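Local coordinates for glycoside Hydrolase (Bacteroides uniformis, PDB 5TA0), which probably hydrolyses agarose-derived galactan chains as a glycoside hydrolase, and binds neoagarooctaose, at residues Y294-E308 / K348-R360. Numbering follows the deposited sequence.
Sequences YRKGSNMEATMDMIE and KSTNSMLMQFMER. With EDO (1,2-ethanediol), chain U; EDO (1,2-ethanediol), chain O.
Gln356 grips the start of helix 298-308 through its amide. Gln356 OE1 accepts from the backbone N of Gly297 at 2.8 Å, in the carbonyl plane and on a lone pair, while Gln356 NE2 spends one N-H on Gly297 O and the other on Glu301 OE2 (2.8 Å, 167° at the hydrogen). The extended chain beyond CG (chi2 -176°) carries the amide that far, and three bonds hold it against flipping. Among the charged groups, the Arg360 guanidinium meets three carboxylates: Arg360 NH2 reaches Glu301 OE1 (2.8 Å), Arg360 NH1 reaches Glu308 OE1 (2.9 Å), and both nitrogens converge end-on upon Asp305 OD1. Arg563 and Lys529 share this acidic cluster, Tyr531 is a further partner of Glu308, and an alanine at Arg360 would probably leave its carboxylates short of compensating charge. Helices 298-315 and 340-358 follow successive parallel strands, 277-285 and 321-326, of the alpha/beta barrel; their segments 298-308 and 348-358 approach to 11.0 Å between axes, crossing at -40°. Apolar side chains pack beside these polar groups. Met300 CE lies 3.3 Å from Phe357 CE1, and Met304 SD approaches the edge of that ring, 5.2 Å from its centroid, a Met-aromatic contact. Met304 CB also sits over one guanidinium face, 3.4 Å from Arg360 NH1.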
ATOM      1  N   TYR A 294     -12.200   5.550   7.817  1.00 10.40           N
ATOM      2  CA  TYR A 294     -11.017   5.717   6.966  1.00  9.65           C
ATOM      3  C   TYR A 294      -9.738   5.227   7.601  1.00  9.32           C
ATOM      4  O   TYR A 294      -9.544   5.319   8.820  1.00 10.84           O
ATOM      5  CB  TYR A 294     -10.860   7.185   6.585  1.00  9.65           C
ATOM      6  CG  TYR A 294     -11.949   7.608   5.619  1.00  9.62           C
ATOM      7  CD1 TYR A 294     -12.014   7.067   4.343  1.00  9.59           C
ATOM      8  CD2 TYR A 294     -12.956   8.491   5.990  1.00 10.99           C
ATOM      9  CE1 TYR A 294     -13.018   7.399   3.469  1.00 10.05           C
ATOM     10  CE2 TYR A 294     -13.956   8.827   5.106  1.00 10.86           C
ATOM     11  CZ  TYR A 294     -13.994   8.293   3.855  1.00 10.42           C
ATOM     12  OH  TYR A 294     -14.979   8.615   2.960  1.00 11.28           O
ATOM     13  N   ARG A 295      -8.879   4.678   6.750  1.00  8.41           N
ATOM     14  CA  ARG A 295      -7.478   4.452   7.061  1.00  8.03           C
ATOM     15  C   ARG A 295      -6.623   5.635   6.575  1.00  7.74           C
ATOM     16  O   ARG A 295      -5.638   6.011   7.235  1.00  7.36           O
ATOM     17  CB  ARG A 295      -6.996   3.173   6.404  1.00  7.93           C
ATOM     18  CG  ARG A 295      -7.726   1.927   6.881  1.00  7.74           C
ATOM     19  CD  ARG A 295      -7.114   0.667   6.309  1.00  7.65           C
ATOM     20  NE  ARG A 295      -7.873  -0.507   6.706  1.00  8.02           N
ATOM     21  CZ  ARG A 295      -7.645  -1.267   7.776  1.00  7.73           C
ATOM     22  NH1 ARG A 295      -6.625  -1.042   8.604  1.00  7.94           N
ATOM     23  NH2 ARG A 295      -8.466  -2.284   8.008  1.00  8.52           N
ATOM     24  N   LYS A 296      -6.942   6.174   5.391  1.00  7.64           N
ATOM     25  CA  LYS A 296      -6.191   7.304   4.876  1.00  7.58           C
ATOM     26  C   LYS A 296      -6.134   8.397   5.935  1.00  7.67           C
ATOM     27  O   LYS A 296      -7.095   8.607   6.700  1.00  7.74           O
ATOM     28  CB  LYS A 296      -6.737   7.824   3.557  1.00  7.72           C
ATOM     29  CG  LYS A 296      -8.169   8.392   3.557  1.00  7.82           C
ATOM     30  CD  LYS A 296      -8.524   8.794   2.130  1.00  7.90           C
ATOM     31  CE  LYS A 296      -9.967   9.207   1.942  1.00  8.17           C
ATOM     32  NZ  LYS A 296     -10.188  10.657   2.206  1.00  8.11           N
ATOM     33  N   GLY A 297      -4.980   9.036   6.035  1.00  7.34           N
ATOM     34  CA  GLY A 297      -4.690   9.932   7.144  1.00  7.74           C
ATOM     35  C   GLY A 297      -3.994   9.251   8.285  1.00  7.68           C
ATOM     36  O   GLY A 297      -3.193   8.332   8.077  1.00  7.90           O
ATOM     37  N   SER A 298      -4.252   9.703   9.517  1.00  7.90           N
ATOM     38  CA  SER A 298      -3.447   9.292  10.650  1.00  7.96           C
ATOM     39  C   SER A 298      -3.566   7.818  11.039  1.00  7.37           C
ATOM     40  O   SER A 298      -2.658   7.275  11.684  1.00  6.95           O
ATOM     41  CB  SER A 298      -3.723  10.157  11.892  1.00  8.39           C
ATOM     42  OG  SER A 298      -4.956   9.816  12.548  1.00  9.03           O
ATOM     43  N   ASN A 299      -4.710   7.203  10.727  1.00  7.28           N
ATOM     44  CA  ASN A 299      -4.919   5.785  11.106  1.00  7.50           C
ATOM     45  C   ASN A 299      -3.878   4.845  10.460  1.00  7.51           C
ATOM     46  O   ASN A 299      -3.194   4.113  11.159  1.00  7.60           O
ATOM     47  CB  ASN A 299      -6.364   5.386  10.787  1.00  7.76           C
ATOM     48  CG  ASN A 299      -6.673   3.934  11.087  1.00  7.97           C
ATOM     49  OD1 ASN A 299      -6.809   3.119  10.174  1.00  8.67           O
ATOM     50  ND2 ASN A 299      -6.740   3.583  12.360  1.00  8.37           N
ATOM     51  N   MET A 300      -3.741   4.881   9.140  1.00  7.62           N
ATOM     52  CA  MET A 300      -2.743   4.014   8.492  1.00  7.72           C
ATOM     53  C   MET A 300      -1.313   4.367   8.888  1.00  7.50           C
ATOM     54  O   MET A 300      -0.451   3.492   8.929  1.00  7.43           O
ATOM     55  CB  MET A 300      -2.921   3.987   6.971  1.00  8.32           C
ATOM     56  CG  MET A 300      -2.611   5.266   6.249  1.00  8.82           C
ATOM     57  SD  MET A 300      -3.059   5.251   4.503  1.00 10.16           S
ATOM     58  CE  MET A 300      -1.726   4.307   3.789  1.00  8.84           C
ATOM     59  N   GLU A 301      -1.078   5.620   9.248  1.00  7.52           N
ATOM     60  CA  GLU A 301       0.233   5.981   9.777  1.00  7.64           C
ATOM     61  C   GLU A 301       0.542   5.208  11.077  1.00  7.43           C
ATOM     62  O   GLU A 301       1.666   4.765  11.318  1.00  7.38           O
ATOM     63  CB  GLU A 301       0.313   7.494  10.040  1.00  8.29           C
ATOM     64  CG  GLU A 301       0.277   8.373   8.796  1.00  8.73           C
ATOM     65  CD  GLU A 301       1.456   8.148   7.875  1.00  9.39           C
ATOM     66  OE1 GLU A 301       2.598   8.081   8.363  1.00  9.86           O
ATOM     67  OE2 GLU A 301       1.223   7.996   6.664  1.00 10.33           O
ATOM     68  N   ALA A 302      -0.480   5.054  11.921  1.00  7.16           N
ATOM     69  CA  ALA A 302      -0.343   4.312  13.173  1.00  7.28           C
ATOM     70  C   ALA A 302      -0.123   2.815  12.919  1.00  7.02           C
ATOM     71  O   ALA A 302       0.710   2.203  13.569  1.00  7.04           O
ATOM     72  CB  ALA A 302      -1.551   4.542  14.064  1.00  7.50           C
ATOM     73  N   THR A 303      -0.889   2.262  11.982  1.00  7.21           N
ATOM     74  CA  THR A 303      -0.726   0.859  11.624  1.00  7.29           C
ATOM     75  C   THR A 303       0.712   0.576  11.187  1.00  7.33           C
ATOM     76  O   THR A 303       1.377  -0.323  11.690  1.00  7.27           O
ATOM     77  CB  THR A 303      -1.692   0.503  10.486  1.00  7.78           C
ATOM     78  OG1 THR A 303      -3.028   0.871  10.880  1.00  8.04           O
ATOM     79  CG2 THR A 303      -1.636  -0.955  10.136  1.00  7.87           C
ATOM     80  N   MET A 304       1.176   1.369  10.229  1.00  7.20           N
ATOM     81  CA  MET A 304       2.526   1.137   9.661  1.00  7.55           C
ATOM     82  C   MET A 304       3.645   1.414  10.666  1.00  7.45           C
ATOM     83  O   MET A 304       4.589   0.639  10.759  1.00  7.59           O
ATOM     84  CB  MET A 304       2.698   1.927   8.381  1.00  8.01           C
ATOM     85  CG  MET A 304       1.794   1.456   7.268  1.00  8.38           C
ATOM     86  SD  MET A 304       2.066   2.234   5.663  1.00  9.94           S
ATOM     87  CE  MET A 304       1.389   3.831   5.998  1.00 10.25           C
ATOM     88  N   ASP A 305       3.490   2.471  11.462  1.00  7.36           N
ATOM     89  CA  ASP A 305       4.458   2.740  12.545  1.00  7.36           C
ATOM     90  C   ASP A 305       4.555   1.602  13.558  1.00  7.19           C
ATOM     91  O   ASP A 305       5.644   1.321  14.061  1.00  7.24           O
ATOM     92  CB  ASP A 305       4.143   4.055  13.286  1.00  7.64           C
ATOM     93  CG  ASP A 305       4.635   5.311  12.549  1.00  8.15           C
ATOM     94  OD1 ASP A 305       5.105   5.215  11.395  1.00  8.23           O
ATOM     95  OD2 ASP A 305       4.501   6.410  13.137  1.00  8.43           O
ATOM     96  N   MET A 306       3.444   0.944  13.867  1.00  7.46           N
ATOM     97  CA  MET A 306       3.479  -0.114  14.845  1.00  7.77           C
ATOM     98  C   MET A 306       4.201  -1.352  14.339  1.00  7.35           C
ATOM     99  O   MET A 306       5.000  -1.952  15.049  1.00  7.69           O
ATOM    100  CB  MET A 306       2.050  -0.447  15.277  1.00  8.33           C
ATOM    101  CG  MET A 306       1.990  -1.213  16.573  1.00  8.90           C
ATOM    102  SD  MET A 306       0.386  -1.068  17.399  1.00  9.42           S
ATOM    103  CE  MET A 306       0.827  -1.649  19.041  1.00  9.10           C
ATOM    104  N   ILE A 307       3.952  -1.705  13.072  1.00  6.96           N
ATOM    105  CA  ILE A 307       4.693  -2.813  12.455  1.00  7.15           C
ATOM    106  C   ILE A 307       6.201  -2.502  12.497  1.00  6.97           C
ATOM    107  O   ILE A 307       7.008  -3.330  12.922  1.00  7.26           O
ATOM    108  CB  ILE A 307       4.235  -3.088  11.017  1.00  7.54           C
ATOM    109  CG1 ILE A 307       2.788  -3.612  10.998  1.00  7.80           C
ATOM    110  CG2 ILE A 307       5.149  -4.077  10.346  1.00  7.93           C
ATOM    111  CD1 ILE A 307       2.215  -3.700   9.596  1.00  8.47           C
ATOM    112  N   GLU A 308       6.582  -1.296  12.074  1.00  6.94           N
ATOM    113  CA  GLU A 308       8.008  -0.935  12.045  1.00  7.30           C
ATOM    114  C   GLU A 308       8.624  -0.920  13.439  1.00  6.95           C
ATOM    115  O   GLU A 308       9.712  -1.465  13.628  1.00  7.29           O
ATOM    116  CB  GLU A 308       8.194   0.431  11.416  1.00  8.15           C
ATOM    117  CG  GLU A 308       7.882   0.475   9.932  1.00  8.82           C
ATOM    118  CD  GLU A 308       7.879   1.880   9.352  1.00  9.51           C
ATOM    119  OE1 GLU A 308       7.499   2.007   8.149  1.00 10.36           O
ATOM    120  OE2 GLU A 308       8.179   2.875  10.064  1.00 10.38           O
ATOM    121  N   LYS A 348     -10.328   8.191  -4.866  1.00  8.04           N
ATOM    122  CA  LYS A 348      -9.877   9.137  -3.826  1.00  8.82           C
ATOM    123  C   LYS A 348      -9.080   8.438  -2.741  1.00  8.27           C
ATOM    124  O   LYS A 348      -8.140   9.004  -2.196  1.00  8.80           O
ATOM    125  CB  LYS A 348     -11.036   9.973  -3.263  1.00  9.33           C
ATOM    126  CG  LYS A 348     -12.057   9.228  -2.449  1.00  9.97           C
ATOM    127  CD  LYS A 348     -13.229  10.139  -2.081  1.00 10.76           C
ATOM    128  CE  LYS A 348     -14.373   9.432  -1.391  1.00 11.27           C
ATOM    129  NZ  LYS A 348     -14.095   9.132   0.040  1.00 10.81           N
ATOM    130  N   SER A 349      -9.444   7.189  -2.423  1.00  7.54           N
ATOM    131  CA  SER A 349      -8.655   6.406  -1.474  1.00  7.79           C
ATOM    132  C   SER A 349      -7.294   6.049  -2.057  1.00  7.53           C
ATOM    133  O   SER A 349      -6.290   6.113  -1.344  1.00  7.46           O
ATOM    134  CB  SER A 349      -9.415   5.150  -1.062  1.00  7.96           C
ATOM    135  OG  SER A 349     -10.475   5.490  -0.168  1.00  8.28           O
ATOM    136  N   THR A 350      -7.269   5.687  -3.331  1.00  7.37           N
ATOM    137  CA  THR A 350      -6.013   5.338  -3.974  1.00  7.58           C
ATOM    138  C   THR A 350      -5.012   6.476  -3.929  1.00  7.79           C
ATOM    139  O   THR A 350      -3.849   6.269  -3.531  1.00  7.69           O
ATOM    140  CB  THR A 350      -6.214   4.908  -5.433  1.00  7.94           C
ATOM    141  OG1 THR A 350      -7.129   3.818  -5.479  1.00  8.94           O
ATOM    142  CG2 THR A 350      -4.887   4.430  -6.015  1.00  8.40           C
ATOM    143  N   ASN A 351      -5.433   7.672  -4.323  1.00  7.30           N
ATOM    144  CA  ASN A 351      -4.503   8.785  -4.381  1.00  7.48           C
ATOM    145  C   ASN A 351      -3.932   9.136  -3.008  1.00  7.59           C
ATOM    146  O   ASN A 351      -2.731   9.369  -2.870  1.00  7.41           O
ATOM    147  CB  ASN A 351      -5.173  10.017  -5.005  1.00  7.64           C
ATOM    148  CG  ASN A 351      -5.226   9.960  -6.504  1.00  8.17           C
ATOM    149  OD1 ASN A 351      -4.317   9.490  -7.160  1.00  8.38           O
ATOM    150  ND2 ASN A 351      -6.323  10.404  -7.066  1.00  8.62           N
ATOM    151  N   SER A 352      -4.780   9.181  -1.979  1.00  7.46           N
ATOM    152  CA  SER A 352      -4.314   9.512  -0.646  1.00  7.32           C
ATOM    153  C   SER A 352      -3.361   8.452  -0.105  1.00  7.05           C
ATOM    154  O   SER A 352      -2.291   8.781   0.417  1.00  7.23           O
ATOM    155  CB  SER A 352      -5.451   9.756   0.345  1.00  7.57           C
ATOM    156  OG  SER A 352      -6.218  10.888  -0.024  1.00  8.29           O
ATOM    157  N   MET A 353      -3.743   7.166  -0.198  1.00  6.81           N
ATOM    158  CA  MET A 353      -2.868   6.125   0.297  1.00  6.73           C
ATOM    159  C   MET A 353      -1.519   6.109  -0.427  1.00  6.80           C
ATOM    160  O   MET A 353      -0.465   5.961   0.219  1.00  6.48           O
ATOM    161  CB  MET A 353      -3.558   4.781   0.161  1.00  6.84           C
ATOM    162  CG  MET A 353      -4.726   4.623   1.125  1.00  6.69           C
ATOM    163  SD  MET A 353      -5.258   2.901   1.206  1.00  7.81           S
ATOM    164  CE  MET A 353      -6.575   3.058   2.405  1.00  7.57           C
ATOM    165  N   LEU A 354      -1.554   6.291  -1.749  1.00  6.75           N
ATOM    166  CA  LEU A 354      -0.327   6.365  -2.531  1.00  6.99           C
ATOM    167  C   LEU A 354       0.610   7.427  -2.001  1.00  7.18           C
ATOM    168  O   LEU A 354       1.789   7.169  -1.815  1.00  7.22           O
ATOM    169  CB  LEU A 354      -0.622   6.617  -3.996  1.00  7.19           C
ATOM    170  CG  LEU A 354       0.600   6.920  -4.876  1.00  7.28           C
ATOM    171  CD1 LEU A 354       1.664   5.828  -4.798  1.00  7.30           C
ATOM    172  CD2 LEU A 354       0.167   7.085  -6.320  1.00  7.87           C
ATOM    173  N   MET A 355       0.100   8.626  -1.758  0.87  7.61           N
ATOM    174  CA  MET A 355       0.961   9.686  -1.212  0.87  8.01           C
ATOM    175  C   MET A 355       1.624   9.249   0.108  0.87  7.65           C
ATOM    176  O   MET A 355       2.817   9.504   0.356  0.87  7.59           O
ATOM    177  CB  MET A 355       0.149  10.967  -0.997  0.87  8.89           C
ATOM    178  CG  MET A 355      -0.314  11.616  -2.291  0.87 10.06           C
ATOM    179  SD  MET A 355       0.987  12.427  -3.201  0.87 11.43           S
ATOM    180  CE  MET A 355       1.205  13.979  -2.304  0.87  9.98           C
ATOM    181  N   GLN A 356       0.868   8.561   0.954  1.00  7.31           N
ATOM    182  CA  GLN A 356       1.392   8.109   2.245  1.00  7.24           C
ATOM    183  C   GLN A 356       2.424   7.011   2.060  1.00  7.00           C
ATOM    184  O   GLN A 356       3.454   7.043   2.729  1.00  7.47           O
ATOM    185  CB  GLN A 356       0.260   7.712   3.194  1.00  7.37           C
ATOM    186  CG  GLN A 356      -0.656   8.918   3.468  1.00  7.71           C
ATOM    187  CD  GLN A 356      -1.761   8.699   4.461  1.00  8.39           C
ATOM    188  OE1 GLN A 356      -2.950   8.897   4.143  1.00  9.40           O
ATOM    189  NE2 GLN A 356      -1.393   8.352   5.687  1.00  8.61           N
ATOM    190  N   PHE A 357       2.250   6.129   1.077  1.00  6.78           N
ATOM    191  CA  PHE A 357       3.277   5.101   0.807  1.00  6.79           C
ATOM    192  C   PHE A 357       4.547   5.733   0.237  1.00  7.26           C
ATOM    193  O   PHE A 357       5.657   5.314   0.608  1.00  7.68           O
ATOM    194  CB  PHE A 357       2.778   4.024  -0.158  1.00  6.63           C
ATOM    195  CG  PHE A 357       1.532   3.298   0.316  1.00  6.38           C
ATOM    196  CD1 PHE A 357       1.366   2.893   1.656  1.00  6.61           C
ATOM    197  CD2 PHE A 357       0.538   3.009  -0.595  1.00  6.63           C
ATOM    198  CE1 PHE A 357       0.220   2.226   2.066  1.00  6.63           C
ATOM    199  CE2 PHE A 357      -0.577   2.337  -0.195  1.00  6.88           C
ATOM    200  CZ  PHE A 357      -0.750   1.964   1.127  1.00  6.77           C
ATOM    201  N   MET A 358       4.383   6.770  -0.566  1.00  7.13           N
ATOM    202  CA  MET A 358       5.541   7.489  -1.151  1.00  7.83           C
ATOM    203  C   MET A 358       6.397   8.109  -0.048  1.00  8.64           C
ATOM    204  O   MET A 358       7.629   8.198  -0.198  1.00  8.73           O
ATOM    205  CB  MET A 358       5.044   8.542  -2.140  1.00  8.13           C
ATOM    206  CG  MET A 358       4.581   7.948  -3.463  1.00  8.09           C
ATOM    207  SD  MET A 358       3.460   8.997  -4.439  1.00  8.89           S
ATOM    208  CE  MET A 358       4.549  10.352  -4.832  1.00  8.55           C
ATOM    209  N   GLU A 359       5.787   8.519   1.057  1.00  8.84           N
ATOM    210  CA  GLU A 359       6.536   9.045   2.198  1.00 10.51           C
ATOM    211  C   GLU A 359       7.420   8.013   2.863  1.00 11.04           C
ATOM    212  O   GLU A 359       8.292   8.418   3.624  1.00 11.80           O
ATOM    213  CB  GLU A 359       5.631   9.610   3.278  1.00 11.47           C
ATOM    214  CG  GLU A 359       4.855  10.817   2.882  1.00 12.68           C
ATOM    215  CD  GLU A 359       3.937  11.288   3.981  1.00 13.87           C
ATOM    216  OE1 GLU A 359       4.370  11.350   5.155  1.00 14.79           O
ATOM    217  OE2 GLU A 359       2.796  11.600   3.647  1.00 14.93           O
ATOM    218  N   ARG A 360       7.155   6.710   2.651  1.00 10.71           N
ATOM    219  CA  ARG A 360       7.963   5.612   3.225  1.00 11.46           C
ATOM    220  C   ARG A 360       8.599   4.761   2.203  1.00 11.51           C
ATOM    221  O   ARG A 360       8.780   3.554   2.390  1.00 12.15           O
ATOM    222  CB  ARG A 360       7.071   4.625   3.977  1.00 12.74           C
ATOM    223  CG  ARG A 360       6.324   5.258   5.038  1.00 12.07           C
ATOM    224  CD  ARG A 360       5.628   4.213   5.897  1.00 11.21           C
ATOM    225  NE  ARG A 360       4.825   4.980   6.793  1.00 10.11           N
ATOM    226  CZ  ARG A 360       4.748   4.850   8.112  1.00  9.69           C
ATOM    227  NH1 ARG A 360       5.406   3.895   8.771  1.00  9.13           N
ATOM    228  NH2 ARG A 360       3.944   5.675   8.769  1.00 10.21           N
TER
HETATM  229  C1  EDO U 718     -10.617   2.407   9.334  1.00 23.73           C
HETATM  230  O1  EDO U 718      -9.532   2.099  10.179  1.00 19.95           O
HETATM  231  C2  EDO U 718     -11.397   1.156   9.031  1.00 25.54           C
HETATM  232  O2  EDO U 718     -11.513   1.117   7.632  1.00 27.56           O
HETATM  233  C1  EDO O 712      -6.658   2.470  -9.892  1.00 21.36           C
HETATM  234  O1  EDO O 712      -5.375   2.840  -9.484  1.00 20.26           O
HETATM  235  C2  EDO O 712      -7.561   3.397  -9.115  1.00 20.45           C
HETATM  236  O2  EDO O 712      -7.880   2.679  -7.927  1.00 18.30           O
HETATM  237  O   HOH W   1      -8.674  12.058   0.321  1.00  8.82           O
HETATM  238  O   HOH W   2       3.533   7.067   5.492  1.00 11.07           O
HETATM  239  O   HOH W   3       4.847   9.311   7.322  1.00 13.56           O